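PDB 3PME: type C neurotoxin from Clostridium botulinum, which probably docks the C/D mosaic botulinum neurotoxin onto nerve-cell membranes, as its receptor-binding domain, with gangliosides and phosphatidylethanolamine as likely partners. Local coordinates for residues A[221-224]-A[230-233]; A[346-351]-A[355-360]; A[279-284]-A[289-294]. All coordinates share one frame; numbering follows the deposited sequence.

All three contacts fall in the C-terminal receptor-binding region, which belongs to the trefoil clan, and they follow the chain in the order contact 1, contact 3, contact 2. Contact 1 joins two parts of the loop between helix 207-218 and strand 238-241. Its centre lies about 10 Å from that of contact 3 and about 12 Å from that of contact 2, while contacts 2 and 3 have centres about 15 Å apart. Strands 292-299 and 343-347 are neighbours in one antiparallel sheet and carry contacts 3 and 2. N289 of contact 3 probably hydrogen-bonds both N221 of contact 1 and N347 of contact 2, so the connector that follows helix 207-218 is tied to the sheet.

Contact 1. Residues A[221-224]-A[230-233]; sequences NVIK and PLKF
I223 and L231 form a buried, mostly apolar contact between two irregular segments of the loop that links helix 207-218 to strand 238-241, closed by one backbone hydrogen bond. L231 N donates to I223 O at 2.8 Å with an N-H...O angle of 169°. Beside this bond the two side chains run next to each other in the same direction, with I223 CG2 3.7 Å from L231 CD2. The L231 torsion that sets CG opposite its own N (chi1 -161°) carries CD2 to that methyl, while CD1 lies near K224 O. K224 and P230 make a single backbone bridge, their CA atoms 4.6 Å apart, in an irregular loop of the C-terminal receptor-binding region, which belongs to the trefoil clan. Next to it, V222 CG1 meets P230 CB at 3.7 Å, the two side chains crossing at a slant. The lysine of the bridge points away from P230 and folds back along its own segment. K224 NZ reaches V222 O at 2.8 Å and also bonds I218 O and L219 O, so three carbonyls grip the buried ammonium and tie this loop to the end of helix 207-218. Strand 343-347 packs against both apolar partners through I345.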
loop_
_atom_site.group_PDB
_atom_site.type_symbol
_atom_site.label_atom_id
_atom_site.label_comp_id
_atom_site.label_asym_id
_atom_site.label_seq_id
_atom_site.Cartn_x
_atom_site.Cartn_y
_atom_site.Cartn_z
ATOM N N ASN A 221 -8.057 -3.626 9.840
ATOM C CA ASN A 221 -9.501 -3.456 9.622
ATOM C C ASN A 221 -9.839 -2.904 8.260
ATOM O O ASN A 221 -10.990 -2.998 7.819
ATOM C CB ASN A 221 -10.108 -2.493 10.636
ATOM C CG ASN A 221 -10.204 -3.087 12.014
ATOM O OD1 ASN A 221 -10.038 -4.288 12.190
ATOM N ND2 ASN A 221 -10.481 -2.247 13.000
ATOM N N VAL A 222 -8.857 -2.287 7.620
ATOM C CA VAL A 222 -9.115 -1.459 6.451
ATOM C C VAL A 222 -8.654 -2.182 5.197
ATOM O O VAL A 222 -7.503 -2.602 5.107
ATOM C CB VAL A 222 -8.394 -0.094 6.570
ATOM C CG1 VAL A 222 -8.668 0.767 5.348
ATOM C CG2 VAL A 222 -8.833 0.637 7.858
ATOM N N ILE A 223 -9.555 -2.360 4.234
ATOM C CA ILE A 223 -9.139 -2.947 2.969
ATOM C C ILE A 223 -8.271 -1.920 2.262
ATOM O O ILE A 223 -8.501 -0.721 2.397
ATOM C CB ILE A 223 -10.344 -3.291 2.068
ATOM C CG1 ILE A 223 -11.372 -4.128 2.833
ATOM C CG2 ILE A 223 -9.874 -4.010 0.814
ATOM C CD1 ILE A 223 -10.894 -5.514 3.235
ATOM N N LYS A 224 -7.266 -2.375 1.516
ATOM C CA LYS A 224 -6.363 -1.440 0.847
ATOM C C LYS A 224 -6.507 -1.436 -0.667
ATOM O O LYS A 224 -6.893 -2.436 -1.273
ATOM C CB LYS A 224 -4.908 -1.780 1.181
ATOM C CG LYS A 224 -4.634 -1.901 2.666
ATOM C CD LYS A 224 -5.041 -0.652 3.428
ATOM C CE LYS A 224 -4.444 -0.688 4.844
ATOM N NZ LYS A 224 -4.844 -1.938 5.573
ATOM N N PRO A 230 -6.054 3.362 2.024
ATOM C CA PRO A 230 -7.378 2.814 2.346
ATOM C C PRO A 230 -8.281 2.773 1.119
ATOM O O PRO A 230 -8.335 3.749 0.351
ATOM C CB PRO A 230 -7.924 3.813 3.371
ATOM C CG PRO A 230 -6.655 4.339 4.042
ATOM C CD PRO A 230 -5.695 4.488 2.900
ATOM N N LEU A 231 -8.971 1.650 0.952
ATOM C CA LEU A 231 -9.982 1.495 -0.094
ATOM C C LEU A 231 -11.211 2.268 0.355
ATOM O O LEU A 231 -11.536 2.280 1.545
ATOM C CB LEU A 231 -10.301 0.007 -0.279
ATOM C CG LEU A 231 -10.970 -0.361 -1.605
ATOM C CD1 LEU A 231 -9.939 -0.332 -2.740
ATOM C CD2 LEU A 231 -11.610 -1.727 -1.497
ATOM N N LYS A 232 -11.876 2.938 -0.585
ATOM C CA LYS A 232 -13.019 3.781 -0.248
ATOM C C LYS A 232 -14.210 3.487 -1.133
ATOM O O LYS A 232 -14.066 3.159 -2.305
ATOM C CB LYS A 232 -12.663 5.256 -0.413
ATOM C CG LYS A 232 -11.560 5.756 0.525
ATOM C CD LYS A 232 -11.090 7.161 0.146
ATOM C CE LYS A 232 -10.333 7.152 -1.179
ATOM N NZ LYS A 232 -9.727 8.485 -1.502
ATOM N N PHE A 233 -15.395 3.649 -0.564
ATOM C CA PHE A 233 -16.602 3.624 -1.368
ATOM C C PHE A 233 -16.592 4.756 -2.402
ATOM O O PHE A 233 -15.964 5.788 -2.185
ATOM C CB PHE A 233 -17.820 3.710 -0.459
ATOM C CG PHE A 233 -18.009 2.495 0.390
ATOM C CD1 PHE A 233 -18.392 1.288 -0.178
ATOM C CD2 PHE A 233 -17.782 2.548 1.751
ATOM C CE1 PHE A 233 -18.558 0.159 0.606
ATOM C CE2 PHE A 233 -17.937 1.423 2.547
ATOM C CZ PHE A 233 -18.321 0.225 1.980
#

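Contact 2. Residues A[346-351]-A[355-360]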
loop_
_atom_site.group_PDB
_atom_site.type_symbol
_atom_site.label_atom_id
_atom_site.label_comp_id
_atom_site.label_asym_id
_atom_site.label_seq_id
_atom_site.Cartn_x
_atom_site.Cartn_y
_atom_site.Cartn_z
ATOM N N LYS A 346 -12.949 -9.146 2.183
ATOM C CA LYS A 346 -12.133 -9.466 3.347
ATOM C C LYS A 346 -10.646 -9.412 3.055
ATOM O O LYS A 346 -10.194 -9.728 1.956
ATOM C CB LYS A 346 -12.501 -10.848 3.889
ATOM C CG LYS A 346 -13.903 -10.916 4.474
ATOM C CD LYS A 346 -14.155 -12.236 5.191
ATOM C CE LYS A 346 -15.512 -12.230 5.882
ATOM N NZ LYS A 346 -15.700 -13.425 6.763
ATOM N N ASN A 347 -9.873 -9.007 4.051
ATOM C CA ASN A 347 -8.440 -9.119 3.935
ATOM C C ASN A 347 -8.059 -10.595 4.042
ATOM O O ASN A 347 -8.797 -11.411 4.610
ATOM C CB ASN A 347 -7.739 -8.249 4.986
ATOM C CG ASN A 347 -7.674 -6.776 4.579
ATOM O OD1 ASN A 347 -7.627 -6.444 3.386
ATOM N ND2 ASN A 347 -7.659 -5.887 5.567
ATOM N N ILE A 348 -6.928 -10.940 3.450
ATOM C CA ILE A 348 -6.488 -12.324 3.382
ATOM C C ILE A 348 -5.895 -12.743 4.716
ATOM O O ILE A 348 -4.919 -12.156 5.174
ATOM C CB ILE A 348 -5.495 -12.508 2.226
ATOM C CG1 ILE A 348 -6.235 -12.257 0.902
ATOM C CG2 ILE A 348 -4.876 -13.897 2.256
ATOM C CD1 ILE A 348 -5.330 -12.065 -0.275
ATOM N N VAL A 349 -6.512 -13.744 5.344
ATOM C CA VAL A 349 -6.138 -14.139 6.700
ATOM C C VAL A 349 -4.620 -14.287 6.825
ATOM O O VAL A 349 -4.007 -15.130 6.166
ATOM C CB VAL A 349 -6.882 -15.419 7.170
ATOM C CG1 VAL A 349 -6.475 -16.633 6.342
ATOM C CG2 VAL A 349 -6.640 -15.666 8.656
ATOM N N SER A 350 -4.028 -13.436 7.659
ATOM C CA SER A 350 -2.576 -13.341 7.801
ATOM C C SER A 350 -1.954 -12.582 6.628
ATOM O O SER A 350 -1.791 -11.361 6.682
ATOM C CB SER A 350 -1.934 -14.725 7.950
ATOM O OG SER A 350 -2.464 -15.423 9.066
ATOM N N GLN A 351 -1.623 -13.312 5.568
ATOM C CA GLN A 351 -0.941 -12.737 4.413
ATOM C C GLN A 351 -1.430 -11.332 4.069
ATOM O O GLN A 351 -0.767 -10.338 4.382
ATOM C CB GLN A 351 -1.085 -13.659 3.202
ATOM C CG GLN A 351 -0.461 -13.107 1.937
ATOM C CD GLN A 351 -0.428 -14.124 0.817
ATOM O OE1 GLN A 351 -1.055 -15.183 0.904
ATOM N NE2 GLN A 351 0.311 -13.813 -0.244
ATOM N N CYS A 355 -4.035 -7.076 -1.106
ATOM C CA CYS A 355 -4.968 -7.903 -1.870
ATOM C C CYS A 355 -6.161 -8.150 -0.970
ATOM O O CYS A 355 -6.047 -8.056 0.257
ATOM C CB CYS A 355 -4.341 -9.269 -2.175
ATOM S SG CYS A 355 -2.965 -9.259 -3.321
ATOM N N SER A 356 -7.298 -8.492 -1.563
ATOM C CA SER A 356 -8.442 -8.938 -0.785
ATOM C C SER A 356 -9.143 -10.111 -1.472
ATOM O O SER A 356 -8.902 -10.398 -2.647
ATOM C CB SER A 356 -9.427 -7.784 -0.543
ATOM O OG SER A 356 -9.737 -7.129 -1.762
ATOM N N GLN A 357 -9.972 -10.809 -0.708
ATOM C CA GLN A 357 -10.863 -11.829 -1.268
ATOM C C GLN A 357 -12.313 -11.358 -1.215
ATOM O O GLN A 357 -12.692 -10.571 -0.349
ATOM C CB GLN A 357 -10.668 -13.160 -0.535
ATOM C CG GLN A 357 -9.289 -13.752 -0.806
ATOM C CD GLN A 357 -8.927 -14.915 0.103
ATOM O OE1 GLN A 357 -9.165 -14.884 1.312
ATOM N NE2 GLN A 357 -8.324 -15.946 -0.486
ATOM N N ILE A 358 -13.113 -11.836 -2.153
ATOM C CA ILE A 358 -14.482 -11.358 -2.300
ATOM C C ILE A 358 -15.386 -12.575 -2.306
ATOM O O ILE A 358 -15.118 -13.552 -3.009
ATOM C CB ILE A 358 -14.651 -10.569 -3.604
ATOM C CG1 ILE A 358 -13.733 -9.342 -3.611
ATOM C CG2 ILE A 358 -16.106 -10.133 -3.773
ATOM C CD1 ILE A 358 -13.527 -8.755 -4.987
ATOM N N PHE A 359 -16.435 -12.516 -1.490
ATOM C CA PHE A 359 -17.314 -13.657 -1.270
ATOM C C PHE A 359 -18.748 -13.269 -1.501
ATOM O O PHE A 359 -19.102 -12.095 -1.440
ATOM C CB PHE A 359 -17.177 -14.155 0.172
ATOM C CG PHE A 359 -15.782 -14.559 0.534
ATOM C CD1 PHE A 359 -15.334 -15.847 0.286
ATOM C CD2 PHE A 359 -14.906 -13.644 1.094
ATOM C CE1 PHE A 359 -14.036 -16.228 0.615
ATOM C CE2 PHE A 359 -13.602 -14.014 1.411
ATOM C CZ PHE A 359 -13.170 -15.306 1.167
ATOM N N SER A 360 -19.572 -14.272 -1.765
ATOM C CA SER A 360 -21.017 -14.082 -1.799
ATOM C C SER A 360 -21.670 -15.188 -0.987
ATOM O O SER A 360 -21.208 -16.333 -0.999
ATOM C CB SER A 360 -21.527 -14.135 -3.238
ATOM O OG SER A 360 -22.937 -14.276 -3.262
HETATM O O HOH W 1 -6.202 -5.076 1.579
HETATM O O HOH W 2 -10.441 -13.506 3.384
HETATM O O HOH W 3 -5.233 -8.808 2.695
HETATM O O HOH W 4 -8.083 -16.064 3.607
#
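I348 turns CG1 opposite its carbonyl carbon (chi1 -65°) and then runs on extended (chi2 165°), which sends CD1 over to C355 and lays CG1 against Q357. The methyl I348 CD1 stops 3.5 Å from C355 CB, the tightest apolar approach here. Q357 leaves its backbone with a like first torsion (chi1 -67°) and crosses I348 at about a right angle, bringing Q357 CG within 3.8 Å of I348 CG1. The backbones are joined as an antiparallel hydrogen-bonded pair at K346 and Q357: K346 N meets Q357 O at 2.9 Å, and Q357 N meets K346 O at the same separation. These two reciprocal bonds are the evidence for regular pairing at this point of the beta hairpin. On the face shared by K346 and Q357, K346 CB sits at the edge of the F359 ring, 4.2 Å from F359 CE2, while the lysine's end extends away.

Beyond that pair, water takes over where the strands part. One water gives hydrogen bonds to N347 O and Q357 OE1, and a second joins V349 N to the same amide oxygen. A third accepts from I348 N and donates to C355 O at 2.7 Å, so solvent spans the splayed backbones. Q357 NE2 is bound by L396 O and S401 OG, fixing the rotation of the amide whose oxygen holds both waters; N347 ND2 bonds R220 O. Strand 356-360 lies between 343-347 and 366-373 in the sheet, as the backbone bonds of F359 with S344 and of I358 with L368 attest, while strand 403-406 packs against I358 and S356.

Contact 3. Residues A[279-284]-A[289-294]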
loop_
_atom_site.group_PDB
_atom_site.type_symbol
_atom_site.label_atom_id
_atom_site.label_comp_id
_atom_site.label_asym_id
_atom_site.label_seq_id
_atom_site.Cartn_x
_atom_site.Cartn_y
_atom_site.Cartn_z
ATOM N N ALA A 279 -24.801 -1.429 3.255
ATOM C CA ALA A 279 -25.216 -1.137 4.622
ATOM C C ALA A 279 -25.344 0.364 4.856
ATOM O O ALA A 279 -25.356 0.829 5.997
ATOM C CB ALA A 279 -24.233 -1.759 5.620
ATOM N N ASN A 280 -25.406 1.117 3.764
ATOM C CA ASN A 280 -25.658 2.554 3.799
ATOM C C ASN A 280 -24.544 3.443 4.371
ATOM O O ASN A 280 -24.815 4.535 4.870
ATOM C CB ASN A 280 -26.981 2.842 4.516
ATOM C CG ASN A 280 -27.523 4.212 4.191
ATOM O OD1 ASN A 280 -28.194 4.840 5.010
ATOM N ND2 ASN A 280 -27.225 4.694 2.986
ATOM N N LYS A 281 -23.296 2.998 4.285
ATOM C CA LYS A 281 -22.181 3.832 4.736
ATOM C C LYS A 281 -22.027 5.070 3.843
ATOM O O LYS A 281 -22.471 5.066 2.697
ATOM C CB LYS A 281 -20.885 3.010 4.786
ATOM C CG LYS A 281 -20.985 1.795 5.696
ATOM C CD LYS A 281 -19.712 0.947 5.678
ATOM C CE LYS A 281 -18.788 1.310 6.827
ATOM N NZ LYS A 281 -17.573 0.436 6.904
ATOM N N ASN A 282 -21.392 6.119 4.364
ATOM C CA ASN A 282 -21.258 7.389 3.639
ATOM C C ASN A 282 -20.397 7.323 2.384
ATOM O O ASN A 282 -19.459 6.527 2.309
ATOM C CB ASN A 282 -20.685 8.471 4.552
ATOM C CG ASN A 282 -21.526 8.699 5.781
ATOM O OD1 ASN A 282 -21.010 8.731 6.900
ATOM N ND2 ASN A 282 -22.833 8.853 5.586
ATOM N N PRO A 283 -20.703 8.178 1.397
ATOM C CA PRO A 283 -19.862 8.269 0.203
ATOM C C PRO A 283 -18.400 8.487 0.575
ATOM O O PRO A 283 -18.086 9.303 1.443
ATOM C CB PRO A 283 -20.412 9.501 -0.509
ATOM C CG PRO A 283 -21.878 9.474 -0.165
ATOM C CD PRO A 283 -21.930 8.989 1.271
ATOM N N TYR A 284 -17.523 7.740 -0.084
ATOM C CA TYR A 284 -16.083 7.859 0.106
ATOM C C TYR A 284 -15.566 7.454 1.491
ATOM O O TYR A 284 -14.416 7.718 1.811
ATOM C CB TYR A 284 -15.585 9.248 -0.297
ATOM C CG TYR A 284 -15.934 9.611 -1.729
ATOM C CD1 TYR A 284 -17.100 10.292 -2.019
ATOM C CD2 TYR A 284 -15.092 9.271 -2.784
ATOM C CE1 TYR A 284 -17.436 10.628 -3.321
ATOM C CE2 TYR A 284 -15.413 9.607 -4.090
ATOM C CZ TYR A 284 -16.588 10.285 -4.348
ATOM O OH TYR A 284 -16.926 10.634 -5.638
ATOM N N ASN A 289 -12.800 -4.591 6.467
ATOM C CA ASN A 289 -12.858 -6.030 6.483
ATOM C C ASN A 289 -14.240 -6.569 6.875
ATOM O O ASN A 289 -14.759 -6.260 7.954
ATOM C CB ASN A 289 -11.770 -6.517 7.451
ATOM C CG ASN A 289 -11.685 -8.011 7.529
ATOM O OD1 ASN A 289 -11.600 -8.699 6.512
ATOM N ND2 ASN A 289 -11.708 -8.537 8.751
ATOM N N GLY A 290 -14.839 -7.363 5.987
ATOM C CA GLY A 290 -16.154 -7.932 6.210
ATOM C C GLY A 290 -17.349 -7.110 5.727
ATOM O O GLY A 290 -18.493 -7.554 5.839
ATOM N N ASP A 291 -17.101 -5.914 5.208
ATOM C CA ASP A 291 -18.203 -5.068 4.736
ATOM C C ASP A 291 -18.963 -5.742 3.594
ATOM O O ASP A 291 -18.357 -6.415 2.749
ATOM C CB ASP A 291 -17.689 -3.700 4.264
ATOM C CG ASP A 291 -17.546 -2.687 5.393
ATOM O OD1 ASP A 291 -17.981 -2.988 6.528
ATOM O OD2 ASP A 291 -17.020 -1.580 5.132
ATOM N N ASP A 292 -20.286 -5.546 3.572
ATOM C CA ASP A 292 -21.141 -5.993 2.470
ATOM C C ASP A 292 -21.191 -4.878 1.431
ATOM O O ASP A 292 -21.522 -3.733 1.747
ATOM C CB ASP A 292 -22.571 -6.271 2.954
ATOM C CG ASP A 292 -22.762 -7.693 3.477
ATOM O OD1 ASP A 292 -21.770 -8.440 3.617
ATOM O OD2 ASP A 292 -23.921 -8.075 3.737
ATOM N N ILE A 293 -20.894 -5.228 0.186
ATOM C CA ILE A 293 -20.674 -4.237 -0.857
ATOM C C ILE A 293 -21.345 -4.651 -2.165
ATOM O O ILE A 293 -21.727 -5.811 -2.340
ATOM C CB ILE A 293 -19.170 -4.046 -1.119
ATOM C CG1 ILE A 293 -18.567 -5.333 -1.682
ATOM C CG2 ILE A 293 -18.474 -3.670 0.164
ATOM C CD1 ILE A 293 -17.103 -5.191 -2.118
ATOM N N MET A 294 -21.510 -3.680 -3.058
ATOM C CA MET A 294 -21.938 -3.944 -4.421
ATOM C C MET A 294 -20.935 -3.274 -5.351
ATOM O O MET A 294 -20.274 -2.321 -4.962
ATOM C CB MET A 294 -23.343 -3.385 -4.650
ATOM C CG MET A 294 -24.369 -4.073 -3.770
ATOM S SD MET A 294 -25.936 -3.206 -3.693
ATOM C CE MET A 294 -25.472 -1.705 -2.822
HETATM O O HOH W 5 -18.508 -1.193 8.926
#
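A279 begins the contact beside D292, just past strand 273-277; their CA atoms lie 6.7 Å apart, and the nearest backbone approach, A279 N to D292 O at 4.3 Å, is too long for a hydrogen bond. Two residues on, K281 does the reaching. Its CB points toward the other segment and its chain bends at chi3 (95°), which turns the ammonium to the carboxylate of D291 with the two side chains about perpendicular. K281 NZ bonds D291 OD2 at 2.7 Å as a salt bridge, met on the syn side and only 17° out of the carboxylate plane. D291 OD1 is farther from the lysine, and a water spans that gap, accepting from K281 NZ and donating to D291 OD1 at 3.0 Å. F233 packs on the aliphatic part of K281, so the lysine also touches the connector of contact 1. D291 OD2 accepts from L288 N as well, so two donors hold this one oxygen, and the water steadies the other; such pairing would probably keep the carboxylate ionised and hold the surface loop to the segment leading into strand 292-299.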